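Local coordinates for protein Afp3 (Serratia entomophila, PDB 6RBN) that probably forms, with Afp2, part of the contractile sheath that surrounds the inner tube of the anti-feeding prophage, a phage-tail-like injection system, at residues 289-294 against 346-351. Sequence-based numbering, arbitrary orientation.
Sequences KAPANV and YIPVRR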
ATOM      1  N   LYS D 289       8.457  49.965 -28.136  1.00 75.41           N
ATOM      2  CA  LYS D 289       8.214  50.113 -29.561  1.00 75.41           C
ATOM      3  C   LYS D 289       8.299  51.581 -29.954  1.00 75.41           C
ATOM      4  O   LYS D 289       7.789  52.452 -29.245  1.00 75.41           O
ATOM      5  CB  LYS D 289       6.840  49.540 -29.919  1.00 75.41           C
ATOM      6  CG  LYS D 289       6.404  49.741 -31.358  1.00 75.41           C
ATOM      7  CD  LYS D 289       7.290  48.993 -32.325  1.00 75.41           C
ATOM      8  CE  LYS D 289       6.755  49.101 -33.738  1.00 75.41           C
ATOM      9  NZ  LYS D 289       6.813  50.500 -34.238  1.00 75.41           N
ATOM     10  N   ALA D 290       8.958  51.847 -31.074  1.00 74.49           N
ATOM     11  CA  ALA D 290       9.091  53.209 -31.572  1.00 74.49           C
ATOM     12  C   ALA D 290       7.746  53.735 -32.055  1.00 74.49           C
ATOM     13  O   ALA D 290       7.125  53.113 -32.924  1.00 74.49           O
ATOM     14  CB  ALA D 290      10.113  53.263 -32.698  1.00 74.49           C
ATOM     15  N   PRO D 291       7.260  54.853 -31.530  1.00 71.64           N
ATOM     16  CA  PRO D 291       5.955  55.408 -31.949  1.00 71.64           C
ATOM     17  C   PRO D 291       6.058  56.222 -33.233  1.00 71.64           C
ATOM     18  O   PRO D 291       5.812  57.429 -33.274  1.00 71.64           O
ATOM     19  CB  PRO D 291       5.572  56.268 -30.743  1.00 71.64           C
ATOM     20  CG  PRO D 291       6.877  56.706 -30.195  1.00 71.64           C
ATOM     21  CD  PRO D 291       7.839  55.595 -30.400  1.00 71.64           C
ATOM     22  N   ALA D 292       6.432  55.557 -34.330  1.00 72.11           N
ATOM     23  CA  ALA D 292       6.752  56.300 -35.541  1.00 72.11           C
ATOM     24  C   ALA D 292       6.268  55.625 -36.821  1.00 72.11           C
ATOM     25  O   ALA D 292       6.931  55.742 -37.857  1.00 72.11           O
ATOM     26  CB  ALA D 292       8.255  56.550 -35.615  1.00 72.11           C
ATOM     27  N   ASN D 293       5.155  54.900 -36.783  1.00 72.27           N
ATOM     28  CA  ASN D 293       4.443  54.548 -38.006  1.00 72.27           C
ATOM     29  C   ASN D 293       2.940  54.668 -37.828  1.00 72.27           C
ATOM     30  O   ASN D 293       2.185  53.984 -38.525  1.00 72.27           O
ATOM     31  CB  ASN D 293       4.767  53.134 -38.495  1.00 72.27           C
ATOM     32  CG  ASN D 293       6.044  53.068 -39.289  1.00 72.27           C
ATOM     33  OD1 ASN D 293       6.316  53.940 -40.102  1.00 72.27           O
ATOM     34  ND2 ASN D 293       6.822  52.021 -39.075  1.00 72.27           N
ATOM     35  N   VAL D 294       2.490  55.502 -36.926  1.00 72.62           N
ATOM     36  CA  VAL D 294       1.072  55.632 -36.632  1.00 72.62           C
ATOM     37  C   VAL D 294       0.478  56.669 -37.567  1.00 72.62           C
ATOM     38  O   VAL D 294       1.011  57.774 -37.711  1.00 72.62           O
ATOM     39  CB  VAL D 294       0.861  56.008 -35.155  1.00 72.62           C
ATOM     40  CG1 VAL D 294      -0.619  56.149 -34.841  1.00 72.62           C
ATOM     41  CG2 VAL D 294       1.506  54.974 -34.256  1.00 72.62           C
ATOM     42  N   TYR D 346      17.217  57.429 -29.041  1.00 74.72           N
ATOM     43  CA  TYR D 346      15.883  57.101 -29.516  1.00 74.72           C
ATOM     44  C   TYR D 346      14.835  57.320 -28.436  1.00 74.72           C
ATOM     45  O   TYR D 346      15.119  57.200 -27.242  1.00 74.72           O
ATOM     46  CB  TYR D 346      15.825  55.657 -30.007  1.00 74.72           C
ATOM     47  CG  TYR D 346      16.670  55.412 -31.229  1.00 74.72           C
ATOM     48  CD1 TYR D 346      16.229  55.803 -32.485  1.00 74.72           C
ATOM     49  CD2 TYR D 346      17.900  54.785 -31.130  1.00 74.72           C
ATOM     50  CE1 TYR D 346      16.996  55.581 -33.605  1.00 74.72           C
ATOM     51  CE2 TYR D 346      18.675  54.559 -32.246  1.00 74.72           C
ATOM     52  CZ  TYR D 346      18.216  54.959 -33.480  1.00 74.72           C
ATOM     53  OH  TYR D 346      18.985  54.734 -34.597  1.00 74.72           O
ATOM     54  N   ILE D 347      13.625  57.661 -28.880  1.00 72.08           N
ATOM     55  CA  ILE D 347      12.484  57.740 -27.959  1.00 72.08           C
ATOM     56  C   ILE D 347      12.147  56.418 -27.279  1.00 72.08           C
ATOM     57  O   ILE D 347      11.970  56.424 -26.050  1.00 72.08           O
ATOM     58  CB  ILE D 347      11.281  58.379 -28.667  1.00 72.08           C
ATOM     59  CG1 ILE D 347      11.624  59.788 -29.134  1.00 72.08           C
ATOM     60  CG2 ILE D 347      10.076  58.444 -27.754  1.00 72.08           C
ATOM     61  CD1 ILE D 347      10.589  60.378 -30.044  1.00 72.08           C
ATOM     62  N   PRO D 348      12.022  55.255 -27.970  1.00 71.73           N
ATOM     63  CA  PRO D 348      11.581  54.057 -27.228  1.00 71.73           C
ATOM     64  C   PRO D 348      12.609  53.496 -26.262  1.00 71.73           C
ATOM     65  O   PRO D 348      12.236  52.780 -25.329  1.00 71.73           O
ATOM     66  CB  PRO D 348      11.267  53.054 -28.340  1.00 71.73           C
ATOM     67  CG  PRO D 348      12.117  53.440 -29.430  1.00 71.73           C
ATOM     68  CD  PRO D 348      12.137  54.920 -29.407  1.00 71.73           C
ATOM     69  N   VAL D 349      13.892  53.795 -26.455  1.00 71.90           N
ATOM     70  CA  VAL D 349      14.893  53.397 -25.472  1.00 71.90           C
ATOM     71  C   VAL D 349      14.802  54.286 -24.242  1.00 71.90           C
ATOM     72  O   VAL D 349      14.939  53.820 -23.105  1.00 71.90           O
ATOM     73  CB  VAL D 349      16.293  53.431 -26.111  1.00 71.90           C
ATOM     74  CG1 VAL D 349      17.365  53.043 -25.110  1.00 71.90           C
ATOM     75  CG2 VAL D 349      16.335  52.523 -27.318  1.00 71.90           C
ATOM     76  N   ARG D 350      14.525  55.575 -24.442  1.00 73.26           N
ATOM     77  CA  ARG D 350      14.447  56.509 -23.327  1.00 73.26           C
ATOM     78  C   ARG D 350      13.192  56.292 -22.492  1.00 73.26           C
ATOM     79  O   ARG D 350      13.259  56.284 -21.259  1.00 73.26           O
ATOM     80  CB  ARG D 350      14.498  57.940 -23.855  1.00 73.26           C
ATOM     81  CG  ARG D 350      14.265  59.027 -22.828  1.00 73.26           C
ATOM     82  CD  ARG D 350      15.427  59.208 -21.868  1.00 73.26           C
ATOM     83  NE  ARG D 350      15.275  58.424 -20.650  1.00 73.26           N
ATOM     84  CZ  ARG D 350      16.194  58.340 -19.697  1.00 73.26           C
ATOM     85  NH1 ARG D 350      17.337  59.002 -19.814  1.00 73.26           N
ATOM     86  NH2 ARG D 350      15.971  57.602 -18.621  1.00 73.26           N
ATOM     87  N   ARG D 351      12.041  56.109 -23.138  1.00 73.30           N
ATOM     88  CA  ARG D 351      10.800  55.925 -22.400  1.00 73.30           C
ATOM     89  C   ARG D 351      10.634  54.520 -21.841  1.00 73.30           C
ATOM     90  O   ARG D 351       9.740  54.308 -21.020  1.00 73.30           O
ATOM     91  CB  ARG D 351       9.595  56.270 -23.277  1.00 73.30           C
ATOM     92  CG  ARG D 351       9.481  57.746 -23.592  1.00 73.30           C
ATOM     93  CD  ARG D 351       8.257  58.055 -24.431  1.00 73.30           C
ATOM     94  NE  ARG D 351       7.015  57.827 -23.703  1.00 73.30           N
ATOM     95  CZ  ARG D 351       6.135  56.881 -24.012  1.00 73.30           C
ATOM     96  NH1 ARG D 351       6.356  56.081 -25.042  1.00 73.30           N
ATOM     97  NH2 ARG D 351       5.028  56.744 -23.295  1.00 73.30           N
TER
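The loop of residues 289-291 runs up against the first turn of helix 347-364, with the CA atoms of A290 and P348 5.1 Å apart. No hydrogen bond crosses this buried contact; apolar packing holds it. One flat side of the P348 ring is turned to the loop. K289 O lies over it, 3.6 Å from P348 CB. A290 sits at the CG corner, with A290 CA 3.7 Å from P348 CG and the methyl nearer the ring edge. P291 packs beside A290, more loosely. P291 CG comes to 4.4 Å from I347 CG2, the branch methyl, and P291 CD faces P348 CD. The chain makes an inverse gamma turn about P291, closed by a weak bond from A292 N to A290 O. Y346 is the N-cap residue. P348 lies in the first turn, where no preceding helical carbonyl awaits an N-H, so proline costs nothing. The contact joins the subtilisin-like region of this myovirus-type sheath protein to the C-terminal sheath region. The K289 side chain leaves the backbone away from the helix. Bends at chi2 (65°) and chi4 (66°) bring NZ round to A290 O, at 2.9 Å and on a lone pair in the carbonyl plane. A290 O thus takes two donors, NZ and the weaker A292 N. Y278 of helix 271-284 touches both P291 and I347. A290 also packs on F272 of a neighbouring Afp2 chain.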